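Local coordinates for beta-ketoacyl-[acyl-carrier-protein] synthase FabY (Pseudomonas aeruginosa, PDB 4CW4) that condenses acetyl-CoA with malonyl-acyl carrier protein to give beta-acetoacetyl-acyl carrier protein, the primer that starts fatty acid biosynthesis, at residues 90-93 against 94-97. Numbering follows the deposited sequence.
Sequences LVRR and IEPQ
Arg92 and Glu95, three residues apart where a short strand runs out into a loop, join in a local salt bridge. Arg92 NE donates to Glu95 OE2 over 2.9 Å, with an N-H...O angle of 151°. The two side chains cross at about a right angle, guanidinium and carboxylate planes 72° apart; the carboxylate comes to the edge of the guanidinium, and its OE2 is met from above its own plane. Arg92 CG sits between backbone N and carbonyl carbon (chi1 56°), and the chain, extended as far as NE, brings that N-H to Glu95. Arg92 NH1 donates to Leu90 O at 2.8 Å, in the carbonyl plane, while Gln172 O, Leu173 O and Thr175 OG1 take further N-H groups, fixing the rotation of this buried cation. Glu95 OE1 accepts from Gln97 NE2 at 2.9 Å and pairs with Thr175 OG1; a water donates to both Glu95 OE2 and Arg93 O, 2.8 Å from each. The Gln172 amide accepts from Glu95 N and donates to Arg93 O. Arg93 NH2 bridges to Asp102, its side chain resting on Pro101; Ile94 leans on Leu99 and bonds through its backbone to Lys168. The salt bridge ties the loop leading to strand 104-112 back to the end of strand 91-93, which pairs antiparallel with strand 169-171 in a small two-stranded sheet.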
# COMPACT_ATOMS: atom_id res chain seq x y z
N LEU A 90 -23.78 -0.60 14.92
CA LEU A 90 -23.10 0.68 15.12
C LEU A 90 -21.95 0.56 16.12
O LEU A 90 -21.60 -0.55 16.56
CB LEU A 90 -24.08 1.79 15.49
CG LEU A 90 -25.23 2.03 14.49
CD1 LEU A 90 -25.97 3.28 14.86
CD2 LEU A 90 -24.74 2.10 13.04
N VAL A 91 -21.33 1.68 16.44
CA VAL A 91 -20.28 1.72 17.47
C VAL A 91 -20.85 1.22 18.80
O VAL A 91 -21.94 1.61 19.22
CB VAL A 91 -19.73 3.15 17.65
CG1 VAL A 91 -18.81 3.25 18.86
CG2 VAL A 91 -19.03 3.60 16.39
N ARG A 92 -20.11 0.34 19.47
CA ARG A 92 -20.54 -0.23 20.76
C ARG A 92 -19.37 -0.93 21.44
O ARG A 92 -18.29 -1.02 20.85
CB ARG A 92 -21.70 -1.22 20.54
CG ARG A 92 -21.40 -2.36 19.56
CD ARG A 92 -22.70 -2.98 19.04
NE ARG A 92 -22.47 -4.25 18.35
CZ ARG A 92 -22.08 -4.38 17.09
NH1 ARG A 92 -21.92 -3.32 16.30
NH2 ARG A 92 -21.87 -5.60 16.60
N ARG A 93 -19.59 -1.45 22.63
CA ARG A 93 -18.53 -2.16 23.35
C ARG A 93 -18.07 -3.35 22.52
O ARG A 93 -18.87 -4.00 21.84
CB ARG A 93 -19.02 -2.63 24.74
CG ARG A 93 -17.90 -3.00 25.72
CD ARG A 93 -18.44 -3.25 27.13
NE ARG A 93 -17.38 -3.14 28.16
CZ ARG A 93 -16.51 -4.11 28.46
NH1 ARG A 93 -16.56 -5.29 27.83
NH2 ARG A 93 -15.60 -3.91 29.40
N ILE A 94 -16.78 -3.62 22.56
CA ILE A 94 -16.18 -4.71 21.79
C ILE A 94 -16.67 -6.06 22.29
O ILE A 94 -16.59 -6.36 23.49
CB ILE A 94 -14.65 -4.67 21.87
CG1 ILE A 94 -14.12 -3.38 21.22
CG2 ILE A 94 -14.04 -5.90 21.19
CD1 ILE A 94 -12.66 -3.12 21.48
N GLU A 95 -17.16 -6.88 21.36
CA GLU A 95 -17.83 -8.14 21.68
C GLU A 95 -16.88 -9.33 21.60
O GLU A 95 -15.82 -9.24 20.97
CB GLU A 95 -19.07 -8.30 20.79
CG GLU A 95 -20.10 -7.22 21.10
CD GLU A 95 -21.32 -7.23 20.20
OE1 GLU A 95 -21.46 -8.17 19.39
OE2 GLU A 95 -22.14 -6.30 20.35
N PRO A 96 -17.25 -10.44 22.25
CA PRO A 96 -16.29 -11.54 22.41
C PRO A 96 -15.80 -12.20 21.14
O PRO A 96 -14.74 -12.84 21.16
CB PRO A 96 -17.06 -12.58 23.24
CG PRO A 96 -18.26 -11.90 23.76
CD PRO A 96 -18.50 -10.67 22.98
N GLN A 97 -16.54 -12.07 20.06
CA GLN A 97 -16.14 -12.66 18.80
C GLN A 97 -14.87 -12.00 18.23
O GLN A 97 -14.25 -12.54 17.32
CB GLN A 97 -17.29 -12.64 17.78
CG GLN A 97 -17.81 -11.25 17.36
CD GLN A 97 -18.94 -10.75 18.22
OE1 GLN A 97 -19.10 -11.17 19.37
NE2 GLN A 97 -19.75 -9.84 17.67
O HOH W 1 -21.55 -4.53 22.43